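Local structure of sialyltransferase 0160 (Photobacterium damselae, 4R84) at residues K89-Y94 and T114-T119; Q149-W154 and A185-Y190; Q245-P250 and D301-L306. The protein probably transfers sialic acid from CMP-sialic acid to galactosides through an alpha-2,6 linkage, as a glycosyltransferase of the GT-B structural group. All blocks are in the same frame, centred on the assembly; numbering follows the deposited sequence.

Overall arrangement
The three contacts follow one another along the chain, each closing before the next opens. Contact 1 pairs the two strands of a hairpin in the N-terminal region resembling a PKD domain, at the end where strand 106-125 runs on into the first Rossmann-type sheet. Contact 2 packs a helix against strand 149-154, the neighbour of 106-125 in that sheet; its centre lies about 22 Å from that of contact 1, and the nearest atoms of the two are about 4 Å apart without touching. Contact 3 joins two loops at the surface; its centre lies about 44 Å from that of contact 1 and about 37 Å from that of contact 2. Contacts 2 and 3 both belong to the sialyltransferase part, which binds the donor analogue CMP-3F-Neu5Ac.

Contact 1: residues K89-Y94 and T114-T119; sequences KQDEKY and TVVAPT
Asp91 leans over the backbone of Val115 and Val116. Its CB lies 3.4 Å from Val115 O, and CG follows at 3.5 Å from the same Val115 O. With CG anti to the carbonyl carbon (chi1 -67°), the carboxylate is carried along the partner strand: OD1 comes within 3.5 Å of Val116 CA, and OD2 lies 3.9 Å from Val116 CG1. OD1 also forms a salt bridge with Arg196 and takes a hydrogen bond from a water that accepts one from Ala117 N; the water links the residue just before strand 92-101 to the backbone of 114-119. Strands 92-101 and 106-125 form a beta hairpin in the region resembling a PKD domain, the second strand running on into the Rossmann-type part, and this antiparallel pairing lies at its open end. Glu92 and Val115 are a hydrogen-bonded pair: Val115 N donates to Glu92 O at 2.9 Å, whereas the return bond from Glu92 N to Val115 O is weak, at 3.4 Å. Val115 CG2 meets Tyr94 CE1 at 3.7 Å, the two side chains crossing at a slant; Phe83 meets the tyrosine ring edge-to-face. On the other face, Lys93 CB lies 3.8 Å from Thr114 OG1.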
ATOM      1  N   LYS A  89      -7.101 -25.740  18.763  1.00 23.33           N
ATOM      2  CA  LYS A  89      -7.084 -26.275  17.409  1.00 23.87           C
ATOM      3  C   LYS A  89      -7.814 -25.297  16.483  1.00 20.81           C
ATOM      4  O   LYS A  89      -7.642 -25.329  15.266  1.00 27.18           O
ATOM      5  CB  LYS A  89      -7.788 -27.629  17.377  1.00 36.11           C
ATOM      6  CG  LYS A  89      -7.100 -28.728  18.167  1.00 44.44           C
ATOM      7  CD  LYS A  89      -7.787 -30.068  17.936  1.00 58.04           C
ATOM      8  CE  LYS A  89      -7.119 -31.187  18.721  1.00 66.08           C
ATOM      9  NZ  LYS A  89      -7.445 -31.090  20.175  1.00 72.04           N
ATOM     10  N   GLN A  90      -8.612 -24.417  17.076  1.00 23.43           N
ATOM     11  CA  GLN A  90      -9.367 -23.406  16.323  1.00 27.60           C
ATOM     12  C   GLN A  90      -9.774 -22.297  17.276  1.00 22.79           C
ATOM     13  O   GLN A  90      -9.734 -22.470  18.491  1.00 24.42           O
ATOM     14  CB  GLN A  90     -10.622 -23.981  15.654  1.00 28.36           C
ATOM     15  CG  GLN A  90     -11.657 -24.497  16.641  1.00 30.28           C
ATOM     16  CD  GLN A  90     -12.869 -25.125  15.971  1.00 38.08           C
ATOM     17  OE1 GLN A  90     -12.969 -25.163  14.748  1.00 47.22           O
ATOM     18  NE2 GLN A  90     -13.814 -25.592  16.781  1.00 42.71           N
ATOM     19  N   ASP A  91     -10.211 -21.172  16.719  1.00 20.29           N
ATOM     20  CA  ASP A  91     -10.674 -20.052  17.520  1.00 15.58           C
ATOM     21  C   ASP A  91     -11.821 -20.452  18.432  1.00 18.16           C
ATOM     22  O   ASP A  91     -12.574 -21.368  18.131  1.00 21.50           O
ATOM     23  CB  ASP A  91     -11.137 -18.893  16.628  1.00 21.62           C
ATOM     24  CG  ASP A  91      -9.998 -18.252  15.844  1.00 30.74           C
ATOM     25  OD1 ASP A  91      -8.827 -18.662  16.007  1.00 25.82           O
ATOM     26  OD2 ASP A  91     -10.280 -17.304  15.071  1.00 27.81           O
ATOM     27  N   GLU A  92     -11.893 -19.825  19.595  1.00 18.14           N
ATOM     28  CA  GLU A  92     -12.968 -20.140  20.518  1.00 19.64           C
ATOM     29  C   GLU A  92     -13.323 -18.922  21.340  1.00 24.98           C
ATOM     30  O   GLU A  92     -12.436 -18.183  21.776  1.00 19.45           O
ATOM     31  CB  GLU A  92     -12.553 -21.315  21.417  1.00 19.57           C
ATOM     32  CG  GLU A  92     -13.640 -21.753  22.357  1.00 22.54           C
ATOM     33  CD  GLU A  92     -13.253 -22.969  23.174  1.00 33.61           C
ATOM     34  OE1 GLU A  92     -14.039 -23.371  24.055  1.00 30.40           O
ATOM     35  OE2 GLU A  92     -12.170 -23.529  22.917  1.00 30.43           O
ATOM     36  N   LYS A  93     -14.613 -18.714  21.591  1.00 20.51           N
ATOM     37  CA  LYS A  93     -15.001 -17.584  22.406  1.00 19.65           C
ATOM     38  C   LYS A  93     -15.325 -18.016  23.827  1.00 23.72           C
ATOM     39  O   LYS A  93     -15.832 -19.104  24.101  1.00 24.76           O
ATOM     40  CB  LYS A  93     -16.162 -16.802  21.764  1.00 26.61           C
ATOM     41  CG  LYS A  93     -17.557 -17.310  22.003  1.00 35.76           C
ATOM     42  CD  LYS A  93     -18.566 -16.401  21.272  1.00 30.45           C
ATOM     43  CE  LYS A  93     -19.943 -17.046  21.192  1.00 38.69           C
ATOM     44  NZ  LYS A  93     -20.809 -16.300  20.258  1.00 32.57           N
ATOM     45  N   TYR A  94     -14.932 -17.141  24.732  1.00 19.25           N
ATOM     46  CA  TYR A  94     -15.074 -17.327  26.169  1.00 22.01           C
ATOM     47  C   TYR A  94     -15.814 -16.115  26.681  1.00 31.11           C
ATOM     48  O   TYR A  94     -15.387 -14.990  26.428  1.00 28.88           O
ATOM     49  CB  TYR A  94     -13.704 -17.449  26.827  1.00 19.91           C
ATOM     50  CG  TYR A  94     -12.927 -18.671  26.431  1.00 22.77           C
ATOM     51  CD1 TYR A  94     -12.256 -18.734  25.226  1.00 24.38           C
ATOM     52  CD2 TYR A  94     -12.834 -19.762  27.287  1.00 27.01           C
ATOM     53  CE1 TYR A  94     -11.561 -19.848  24.860  1.00 23.76           C
ATOM     54  CE2 TYR A  94     -12.130 -20.885  26.931  1.00 33.92           C
ATOM     55  CZ  TYR A  94     -11.489 -20.921  25.718  1.00 34.07           C
ATOM     56  OH  TYR A  94     -10.777 -22.038  25.353  1.00 33.51           O
ATOM     57  N   THR A 114     -12.375 -13.719  22.427  1.00 20.74           N
ATOM     58  CA  THR A 114     -12.195 -14.733  21.409  1.00 14.36           C
ATOM     59  C   THR A 114     -10.692 -15.032  21.302  1.00 18.03           C
ATOM     60  O   THR A 114      -9.885 -14.135  21.069  1.00 19.87           O
ATOM     61  CB  THR A 114     -12.774 -14.283  20.034  1.00 19.54           C
ATOM     62  OG1 THR A 114     -14.178 -14.014  20.172  1.00 23.19           O
ATOM     63  CG2 THR A 114     -12.616 -15.375  19.000  1.00 18.50           C
ATOM     64  N   VAL A 115     -10.323 -16.284  21.527  1.00 17.80           N
ATOM     65  CA  VAL A 115      -8.926 -16.702  21.392  1.00 14.75           C
ATOM     66  C   VAL A 115      -8.623 -16.936  19.939  1.00 20.46           C
ATOM     67  O   VAL A 115      -9.322 -17.701  19.269  1.00 20.10           O
ATOM     68  CB  VAL A 115      -8.643 -17.972  22.216  1.00 16.99           C
ATOM     69  CG1 VAL A 115      -7.238 -18.514  21.933  1.00 18.64           C
ATOM     70  CG2 VAL A 115      -8.839 -17.682  23.698  1.00 17.63           C
ATOM     71  N   VAL A 116      -7.606 -16.238  19.448  1.00 16.86           N
ATOM     72  CA  VAL A 116      -7.276 -16.266  18.027  1.00 15.60           C
ATOM     73  C   VAL A 116      -5.843 -16.689  17.804  1.00 16.49           C
ATOM     74  O   VAL A 116      -4.991 -16.559  18.676  1.00 17.25           O
ATOM     75  CB  VAL A 116      -7.507 -14.887  17.364  1.00 16.29           C
ATOM     76  CG1 VAL A 116      -8.986 -14.509  17.507  1.00 16.99           C
ATOM     77  CG2 VAL A 116      -6.618 -13.831  17.990  1.00 17.13           C
ATOM     78  N   ALA A 117      -5.583 -17.174  16.597  1.00 18.82           N
ATOM     79  CA  ALA A 117      -4.224 -17.474  16.190  1.00 19.91           C
ATOM     80  C   ALA A 117      -3.434 -16.179  16.071  1.00 16.95           C
ATOM     81  O   ALA A 117      -3.990 -15.130  15.756  1.00 18.58           O
ATOM     82  CB  ALA A 117      -4.228 -18.218  14.855  1.00 17.76           C
ATOM     83  N   PRO A 118      -2.122 -16.246  16.296  1.00 16.27           N
ATOM     84  CA  PRO A 118      -1.326 -15.057  15.994  1.00 16.16           C
ATOM     85  C   PRO A 118      -1.348 -14.773  14.494  1.00 18.81           C
ATOM     86  O   PRO A 118      -1.603 -15.689  13.703  1.00 17.62           O
ATOM     87  CB  PRO A 118       0.080 -15.442  16.443  1.00 16.36           C
ATOM     88  CG  PRO A 118       0.099 -16.955  16.348  1.00 20.59           C
ATOM     89  CD  PRO A 118      -1.297 -17.368  16.775  1.00 17.55           C
ATOM     90  N   THR A 119      -1.076 -13.525  14.134  1.00 15.26           N
ATOM     91  CA  THR A 119      -1.058 -13.093  12.732  1.00 16.55           C
ATOM     92  C   THR A 119       0.319 -12.569  12.402  1.00 16.00           C
ATOM     93  O   THR A 119       0.880 -11.750  13.163  1.00 18.18           O
ATOM     94  CB  THR A 119      -2.116 -11.999  12.458  1.00 16.14           C
ATOM     95  OG1 THR A 119      -3.422 -12.523  12.722  1.00 21.33           O
ATOM     96  CG2 THR A 119      -2.052 -11.523  10.986  1.00 16.92           C
TER
HETATM   97  O   HOH W   1      -7.430 -16.967  14.310  1.00 29.20           O

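Contact 2: residues Q149-W154 and A185-Y190; sequences QRFVSW and AAIDEY
Phe151 overlaps the Ala186-Tyr190 turn of the helix with the outer rim of its ring. CD2 touches Ile187 CG1 at 3.7 Å, near the ring plane, and the two side chains lie alongside, pointing opposite ways. The next atom, CE2, meets the helix backbone at Ala186 O, again at the ring edge, and lies 3.9 Å from Ala186 CB. That carbonyl is already the acceptor of the helical bond from Tyr190 N. At the far end of the ring, CZ approaches Tyr190 CD1 in an offset edge-to-face pair: the edge of Phe151 is turned toward the face of Tyr190, with centroids 5.7 Å apart and planes at 76°. Tyr190 has CG anti to its own N (chi1 -167°), which carries the phenol from the helix down to the start of the strand. There its OH lies 3.5 Å from Gln149 CB, and a water 2.6 Å from OH accepts a hydrogen bond from Gln149 N, linking the phenol to the strand backbone. Residues 185-190 of helix 181-192 run nearly antiparallel to strand 149-154, at 170° with the segment axes 10.7 Å apart, as expected of a helix covering the parallel, Rossmann-type part of the sheet. Tyr172 of strand 169-175 adds a second edge-to-face partner for Phe151, Ile215 and Leu219 of helix 213-219 pack on Ile187, and helix 129-144 covers the opposite sheet face, where Arg150 and Trp154 project.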
ATOM      1  N   GLN A 149       3.365  -9.444  14.478  1.00 18.76           N
ATOM      2  CA  GLN A 149       4.706  -9.291  13.937  1.00 17.33           C
ATOM      3  C   GLN A 149       4.607  -8.989  12.436  1.00 16.46           C
ATOM      4  O   GLN A 149       3.694  -9.459  11.760  1.00 17.62           O
ATOM      5  CB  GLN A 149       5.520 -10.563  14.174  1.00 18.55           C
ATOM      6  CG  GLN A 149       6.953 -10.487  13.699  1.00 39.88           C
ATOM      7  CD  GLN A 149       7.740  -9.416  14.412  1.00 49.74           C
ATOM      8  OE1 GLN A 149       7.573  -9.200  15.623  1.00 47.32           O
ATOM      9  NE2 GLN A 149       8.596  -8.717  13.660  1.00 36.51           N
ATOM     10  N   ARG A 150       5.547  -8.191  11.939  1.00 14.76           N
ATOM     11  CA  ARG A 150       5.563  -7.790  10.536  1.00 13.58           C
ATOM     12  C   ARG A 150       6.922  -8.087   9.949  1.00 16.68           C
ATOM     13  O   ARG A 150       7.940  -7.739  10.544  1.00 22.94           O
ATOM     14  CB  ARG A 150       5.249  -6.296  10.382  1.00 13.89           C
ATOM     15  CG  ARG A 150       3.938  -5.888  11.058  1.00 17.46           C
ATOM     16  CD  ARG A 150       3.478  -4.424  10.833  1.00 17.98           C
ATOM     17  NE  ARG A 150       2.113  -4.411  11.342  1.00 18.02           N
ATOM     18  CZ  ARG A 150       1.774  -4.232  12.618  1.00 19.45           C
ATOM     19  NH1 ARG A 150       2.670  -3.859  13.527  1.00 19.88           N
ATOM     20  NH2 ARG A 150       0.509  -4.362  12.964  1.00 21.66           N
ATOM     21  N   PHE A 151       6.931  -8.750   8.793  1.00 14.66           N
ATOM     22  CA  PHE A 151       8.169  -8.972   8.054  1.00 12.82           C
ATOM     23  C   PHE A 151       8.103  -8.086   6.831  1.00 17.10           C
ATOM     24  O   PHE A 151       7.135  -8.179   6.090  1.00 18.31           O
ATOM     25  CB  PHE A 151       8.322 -10.425   7.627  1.00 15.31           C
ATOM     26  CG  PHE A 151       8.607 -11.382   8.763  1.00 14.76           C
ATOM     27  CD1 PHE A 151       8.806 -10.927  10.054  1.00 18.82           C
ATOM     28  CD2 PHE A 151       8.745 -12.734   8.504  1.00 15.30           C
ATOM     29  CE1 PHE A 151       9.092 -11.816  11.090  1.00 22.20           C
ATOM     30  CE2 PHE A 151       9.028 -13.643   9.554  1.00 15.27           C
ATOM     31  CZ  PHE A 151       9.210 -13.169  10.832  1.00 20.58           C
ATOM     32  N   VAL A 152       9.129  -7.269   6.601  1.00 15.82           N
ATOM     33  CA  VAL A 152       9.059  -6.251   5.542  1.00 13.24           C
ATOM     34  C   VAL A 152      10.271  -6.289   4.617  1.00 14.05           C
ATOM     35  O   VAL A 152      11.416  -6.164   5.062  1.00 19.17           O
ATOM     36  CB  VAL A 152       8.929  -4.828   6.131  1.00 14.81           C
ATOM     37  CG1 VAL A 152       8.899  -3.786   4.989  1.00 12.97           C
ATOM     38  CG2 VAL A 152       7.648  -4.669   6.988  1.00 12.94           C
ATOM     39  N   SER A 153       9.998  -6.428   3.319  1.00 15.38           N
ATOM     40  CA  SER A 153      11.032  -6.375   2.284  1.00 18.50           C
ATOM     41  C   SER A 153      10.653  -5.360   1.241  1.00 16.35           C
ATOM     42  O   SER A 153       9.903  -5.678   0.319  1.00 15.82           O
ATOM     43  CB  SER A 153      11.211  -7.743   1.626  1.00 19.82           C
ATOM     44  OG  SER A 153      11.818  -8.639   2.543  1.00 23.51           O
ATOM     45  N   TRP A 154      11.177  -4.146   1.401  1.00 15.41           N
ATOM     46  CA  TRP A 154      10.895  -3.024   0.516  1.00 13.78           C
ATOM     47  C   TRP A 154      12.187  -2.526  -0.101  1.00 16.30           C
ATOM     48  O   TRP A 154      13.167  -2.314   0.601  1.00 23.21           O
ATOM     49  CB  TRP A 154      10.259  -1.870   1.273  1.00 13.75           C
ATOM     50  CG  TRP A 154       8.857  -2.053   1.718  1.00 15.51           C
ATOM     51  CD1 TRP A 154       7.916  -2.887   1.192  1.00 15.14           C
ATOM     52  CD2 TRP A 154       8.237  -1.363   2.802  1.00 17.90           C
ATOM     53  NE1 TRP A 154       6.732  -2.752   1.904  1.00 18.33           N
ATOM     54  CE2 TRP A 154       6.910  -1.823   2.894  1.00 14.56           C
ATOM     55  CE3 TRP A 154       8.688  -0.411   3.730  1.00 18.32           C
ATOM     56  CZ2 TRP A 154       6.017  -1.351   3.860  1.00 17.92           C
ATOM     57  CZ3 TRP A 154       7.799   0.062   4.690  1.00 19.07           C
ATOM     58  CH2 TRP A 154       6.478  -0.413   4.748  1.00 21.00           C
ATOM     59  N   ALA A 185      12.653 -18.461   4.625  1.00 21.69           N
ATOM     60  CA  ALA A 185      13.097 -19.251   5.775  1.00 27.04           C
ATOM     61  C   ALA A 185      12.630 -18.638   7.099  1.00 25.51           C
ATOM     62  O   ALA A 185      12.296 -19.368   8.044  1.00 25.98           O
ATOM     63  CB  ALA A 185      14.630 -19.401   5.762  1.00 28.99           C
ATOM     64  N   ALA A 186      12.635 -17.309   7.180  1.00 21.74           N
ATOM     65  CA  ALA A 186      12.197 -16.615   8.394  1.00 21.30           C
ATOM     66  C   ALA A 186      10.711 -16.879   8.644  1.00 23.09           C
ATOM     67  O   ALA A 186      10.289 -17.081   9.782  1.00 22.16           O
ATOM     68  CB  ALA A 186      12.468 -15.115   8.300  1.00 24.18           C
ATOM     69  N   ILE A 187       9.916 -16.891   7.584  1.00 20.65           N
ATOM     70  CA  ILE A 187       8.481 -17.185   7.730  1.00 19.20           C
ATOM     71  C   ILE A 187       8.277 -18.641   8.157  1.00 20.96           C
ATOM     72  O   ILE A 187       7.461 -18.946   9.029  1.00 20.67           O
ATOM     73  CB  ILE A 187       7.725 -16.902   6.428  1.00 16.60           C
ATOM     74  CG1 ILE A 187       7.801 -15.403   6.121  1.00 20.45           C
ATOM     75  CG2 ILE A 187       6.262 -17.365   6.548  1.00 20.77           C
ATOM     76  CD1 ILE A 187       7.387 -15.028   4.706  1.00 18.93           C
ATOM     77  N   ASP A 188       9.037 -19.541   7.548  1.00 22.23           N
ATOM     78  CA  ASP A 188       8.969 -20.953   7.899  1.00 24.34           C
ATOM     79  C   ASP A 188       9.292 -21.180   9.369  1.00 20.85           C
ATOM     80  O   ASP A 188       8.566 -21.879  10.059  1.00 22.39           O
ATOM     81  CB  ASP A 188       9.926 -21.772   7.037  1.00 23.53           C
ATOM     82  CG  ASP A 188       9.796 -23.252   7.302  1.00 41.45           C
ATOM     83  OD1 ASP A 188       8.778 -23.841   6.871  1.00 46.84           O
ATOM     84  OD2 ASP A 188      10.695 -23.812   7.959  1.00 44.65           O
ATOM     85  N   GLU A 189      10.346 -20.533   9.853  1.00 21.43           N
ATOM     86  CA  GLU A 189      10.738 -20.648  11.255  1.00 23.54           C
ATOM     87  C   GLU A 189       9.671 -20.066  12.180  1.00 19.34           C
ATOM     88  O   GLU A 189       9.364 -20.621  13.241  1.00 23.64           O
ATOM     89  CB  GLU A 189      12.053 -19.912  11.492  1.00 28.04           C
ATOM     90  CG  GLU A 189      12.638 -20.124  12.867  1.00 47.06           C
ATOM     91  CD  GLU A 189      13.914 -19.333  13.072  1.00 64.96           C
ATOM     92  OE1 GLU A 189      13.976 -18.192  12.567  1.00 69.97           O
ATOM     93  OE2 GLU A 189      14.867 -19.869  13.685  1.00 66.12           O
ATOM     94  N   TYR A 190       9.110 -18.932  11.771  1.00 19.60           N
ATOM     95  CA  TYR A 190       8.094 -18.270  12.575  1.00 17.73           C
ATOM     96  C   TYR A 190       6.878 -19.168  12.697  1.00 19.60           C
ATOM     97  O   TYR A 190       6.340 -19.327  13.788  1.00 20.04           O
ATOM     98  CB  TYR A 190       7.708 -16.911  11.976  1.00 17.48           C
ATOM     99  CG  TYR A 190       6.905 -16.047  12.929  1.00 16.80           C
ATOM    100  CD1 TYR A 190       7.549 -15.249  13.871  1.00 19.10           C
ATOM    101  CD2 TYR A 190       5.504 -16.019  12.879  1.00 16.41           C
ATOM    102  CE1 TYR A 190       6.838 -14.460  14.762  1.00 20.75           C
ATOM    103  CE2 TYR A 190       4.774 -15.226  13.767  1.00 16.68           C
ATOM    104  CZ  TYR A 190       5.451 -14.451  14.700  1.00 22.04           C
ATOM    105  OH  TYR A 190       4.753 -13.669  15.574  1.00 20.30           O
TER
HETATM  106  O   HOH W   2       2.486 -12.416  15.212  1.00 24.32           O

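Contact 3: residues Q245-P250 and D301-L306; sequences QWKDTP and DVEANL
Lys247 places CG between its backbone N and carbonyl carbon (chi1 68°), and its aliphatic chain then runs straight as far as CE, across the carboxyl end of Glu303, whose own chain bends to meet it. The contact joins two loops at the surface of the GT-B glycosyltransferase fold: the type I beta turn from Trp246 to Thr249, and the chain leaving helix 299-302, which passes through Glu303 into a 3-10 segment. The two side chains cross at about a right angle, and Lys247 CD comes within 3.4 Å of Glu303 CD, so it is the methylene part of the lysine that lies against the carboxylate. The ammonium group turns elsewhere: a bend at the end of the chain (chi4 56°) brings NZ to Asp248 OD2 in a salt bridge of 3.2 Å, approaching from the syn side, while Glu303 OE2 stays 4.3 Å from Lys247 NZ as a nearby opposite charge. Glu303 OE2 instead uses its anti lone pair to accept from Asn305 N, which fixes the carboxylate over the start of the 3-10 segment. Deeper in, Leu306 CD2 fits between two residues of the turn, 3.8 Å from Lys247 CB and 3.8 Å from Trp246 CZ3, which it meets at the indole edge. Lys252 NZ donates to the carbonyls of both Lys247 and Asn305, bridging the two loops. Asp248 OD1 lies 2.9 Å from Asn305 ND2, but the N-H points poorly for a hydrogen bond; the carboxylate and amide planes stand 85° apart.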
ATOM      1  N   GLN A 245      -2.994  -3.812 -23.318  1.00 23.87           N
ATOM      2  CA  GLN A 245      -2.475  -4.729 -24.315  1.00 22.35           C
ATOM      3  C   GLN A 245      -3.231  -6.049 -24.327  1.00 26.70           C
ATOM      4  O   GLN A 245      -3.178  -6.788 -25.309  1.00 29.52           O
ATOM      5  CB  GLN A 245      -0.981  -4.966 -24.073  1.00 27.60           C
ATOM      6  CG  GLN A 245      -0.115  -3.755 -24.408  1.00 35.91           C
ATOM      7  CD  GLN A 245       1.328  -3.894 -23.942  1.00 44.77           C
ATOM      8  OE1 GLN A 245       1.624  -4.596 -22.975  1.00 42.56           O
ATOM      9  NE2 GLN A 245       2.237  -3.228 -24.644  1.00 53.01           N
ATOM     10  N   TRP A 246      -3.965  -6.321 -23.251  1.00 23.66           N
ATOM     11  CA  TRP A 246      -4.643  -7.604 -23.051  1.00 24.12           C
ATOM     12  C   TRP A 246      -6.152  -7.539 -23.343  1.00 27.52           C
ATOM     13  O   TRP A 246      -6.800  -8.575 -23.531  1.00 30.46           O
ATOM     14  CB  TRP A 246      -4.384  -8.063 -21.603  1.00 24.03           C
ATOM     15  CG  TRP A 246      -5.150  -9.244 -21.110  1.00 26.73           C
ATOM     16  CD1 TRP A 246      -4.825 -10.563 -21.257  1.00 26.51           C
ATOM     17  CD2 TRP A 246      -6.341  -9.208 -20.321  1.00 26.05           C
ATOM     18  NE1 TRP A 246      -5.763 -11.351 -20.627  1.00 24.93           N
ATOM     19  CE2 TRP A 246      -6.702 -10.540 -20.042  1.00 23.45           C
ATOM     20  CE3 TRP A 246      -7.147  -8.175 -19.837  1.00 28.65           C
ATOM     21  CZ2 TRP A 246      -7.838 -10.865 -19.304  1.00 24.18           C
ATOM     22  CZ3 TRP A 246      -8.261  -8.493 -19.116  1.00 21.96           C
ATOM     23  CH2 TRP A 246      -8.604  -9.831 -18.849  1.00 23.98           C
ATOM     24  N   LYS A 247      -6.703  -6.328 -23.402  1.00 26.04           N
ATOM     25  CA  LYS A 247      -8.155  -6.142 -23.348  1.00 28.61           C
ATOM     26  C   LYS A 247      -8.896  -6.735 -24.549  1.00 32.17           C
ATOM     27  O   LYS A 247     -10.084  -7.052 -24.447  1.00 30.29           O
ATOM     28  CB  LYS A 247      -8.504  -4.654 -23.205  1.00 25.35           C
ATOM     29  CG  LYS A 247      -8.180  -3.760 -24.413  1.00 34.06           C
ATOM     30  CD  LYS A 247      -8.635  -2.323 -24.140  1.00 33.97           C
ATOM     31  CE  LYS A 247      -8.180  -1.333 -25.215  1.00 33.43           C
ATOM     32  NZ  LYS A 247      -8.620  -1.742 -26.580  1.00 42.36           N
ATOM     33  N   ASP A 248      -8.201  -6.898 -25.673  1.00 27.37           N
ATOM     34  CA  ASP A 248      -8.855  -7.413 -26.874  1.00 34.20           C
ATOM     35  C   ASP A 248      -8.608  -8.903 -27.093  1.00 36.80           C
ATOM     36  O   ASP A 248      -9.074  -9.468 -28.079  1.00 45.92           O
ATOM     37  CB  ASP A 248      -8.391  -6.621 -28.101  1.00 38.53           C
ATOM     38  CG  ASP A 248      -8.736  -5.147 -28.003  1.00 40.75           C
ATOM     39  OD1 ASP A 248      -9.891  -4.835 -27.645  1.00 39.82           O
ATOM     40  OD2 ASP A 248      -7.852  -4.303 -28.268  1.00 44.83           O
ATOM     41  N   THR A 249      -7.903  -9.541 -26.158  1.00 33.06           N
ATOM     42  CA  THR A 249      -7.609 -10.966 -26.253  1.00 32.14           C
ATOM     43  C   THR A 249      -8.894 -11.793 -26.285  1.00 35.83           C
ATOM     44  O   THR A 249      -9.747 -11.650 -25.413  1.00 35.02           O
ATOM     45  CB  THR A 249      -6.730 -11.428 -25.072  1.00 38.21           C
ATOM     46  OG1 THR A 249      -5.529 -10.648 -25.036  1.00 39.85           O
ATOM     47  CG2 THR A 249      -6.367 -12.890 -25.218  1.00 36.51           C
ATOM     48  N   PRO A 250      -9.033 -12.670 -27.291  1.00 42.60           N
ATOM     49  CA  PRO A 250     -10.255 -13.473 -27.425  1.00 39.88           C
ATOM     50  C   PRO A 250     -10.445 -14.451 -26.271  1.00 39.42           C
ATOM     51  O   PRO A 250      -9.483 -15.086 -25.840  1.00 37.52           O
ATOM     52  CB  PRO A 250     -10.041 -14.221 -28.748  1.00 47.78           C
ATOM     53  CG  PRO A 250      -8.561 -14.267 -28.914  1.00 46.64           C
ATOM     54  CD  PRO A 250      -8.065 -12.960 -28.363  1.00 46.49           C
ATOM     55  N   ASP A 301     -14.282   0.488 -15.739  1.00 31.43           N
ATOM     56  CA  ASP A 301     -15.575   1.037 -16.166  1.00 32.98           C
ATOM     57  C   ASP A 301     -15.472   1.715 -17.527  1.00 35.56           C
ATOM     58  O   ASP A 301     -16.270   1.444 -18.427  1.00 33.98           O
ATOM     59  CB  ASP A 301     -16.108   2.057 -15.152  1.00 45.55           C
ATOM     60  CG  ASP A 301     -16.423   1.443 -13.802  1.00 54.65           C
ATOM     61  OD1 ASP A 301     -16.941   0.309 -13.768  1.00 61.03           O
ATOM     62  OD2 ASP A 301     -16.154   2.103 -12.775  1.00 55.74           O
ATOM     63  N   VAL A 302     -14.512   2.627 -17.662  1.00 27.98           N
ATOM     64  CA  VAL A 302     -14.440   3.464 -18.872  1.00 27.60           C
ATOM     65  C   VAL A 302     -13.950   2.695 -20.094  1.00 37.65           C
ATOM     66  O   VAL A 302     -14.268   3.056 -21.225  1.00 39.87           O
ATOM     67  CB  VAL A 302     -13.538   4.708 -18.674  1.00 31.61           C
ATOM     68  CG1 VAL A 302     -14.084   5.582 -17.553  1.00 37.04           C
ATOM     69  CG2 VAL A 302     -12.097   4.308 -18.394  1.00 36.75           C
ATOM     70  N   GLU A 303     -13.187   1.634 -19.881  1.00 34.01           N
ATOM     71  CA  GLU A 303     -12.743   0.807 -20.994  1.00 30.77           C
ATOM     72  C   GLU A 303     -13.695  -0.363 -21.200  1.00 31.56           C
ATOM     73  O   GLU A 303     -13.681  -1.332 -20.448  1.00 29.17           O
ATOM     74  CB  GLU A 303     -11.302   0.332 -20.771  1.00 31.06           C
ATOM     75  CG  GLU A 303     -10.830  -0.648 -21.811  1.00 30.88           C
ATOM     76  CD  GLU A 303     -11.023  -0.113 -23.224  1.00 44.12           C
ATOM     77  OE1 GLU A 303     -10.383   0.892 -23.587  1.00 39.62           O
ATOM     78  OE2 GLU A 303     -11.832  -0.707 -23.970  1.00 45.17           O
ATOM     79  N   ALA A 304     -14.524  -0.273 -22.240  1.00 31.84           N
ATOM     80  CA  ALA A 304     -15.630  -1.213 -22.391  1.00 34.04           C
ATOM     81  C   ALA A 304     -15.169  -2.656 -22.526  1.00 27.88           C
ATOM     82  O   ALA A 304     -15.878  -3.568 -22.100  1.00 30.27           O
ATOM     83  CB  ALA A 304     -16.491  -0.829 -23.584  1.00 36.91           C
ATOM     84  N   ASN A 305     -13.975  -2.870 -23.081  1.00 26.88           N
ATOM     85  CA  ASN A 305     -13.474  -4.233 -23.240  1.00 28.15           C
ATOM     86  C   ASN A 305     -12.905  -4.818 -21.942  1.00 23.21           C
ATOM     87  O   ASN A 305     -12.352  -5.916 -21.953  1.00 30.80           O
ATOM     88  CB  ASN A 305     -12.401  -4.294 -24.322  1.00 31.40           C
ATOM     89  CG  ASN A 305     -12.993  -4.243 -25.726  1.00 45.38           C
ATOM     90  OD1 ASN A 305     -14.044  -4.819 -25.986  1.00 41.55           O
ATOM     91  ND2 ASN A 305     -12.317  -3.548 -26.632  1.00 51.38           N
ATOM     92  N   LEU A 306     -13.044  -4.086 -20.841  1.00 26.97           N
ATOM     93  CA  LEU A 306     -12.626  -4.594 -19.535  1.00 25.41           C
ATOM     94  C   LEU A 306     -13.811  -4.802 -18.599  1.00 31.98           C
ATOM     95  O   LEU A 306     -13.633  -5.141 -17.424  1.00 25.70           O
ATOM     96  CB  LEU A 306     -11.620  -3.645 -18.871  1.00 25.91           C
ATOM     97  CG  LEU A 306     -10.220  -3.608 -19.492  1.00 26.22           C
ATOM     98  CD1 LEU A 306      -9.338  -2.623 -18.743  1.00 25.96           C
ATOM     99  CD2 LEU A 306      -9.551  -4.986 -19.553  1.00 23.94           C
TER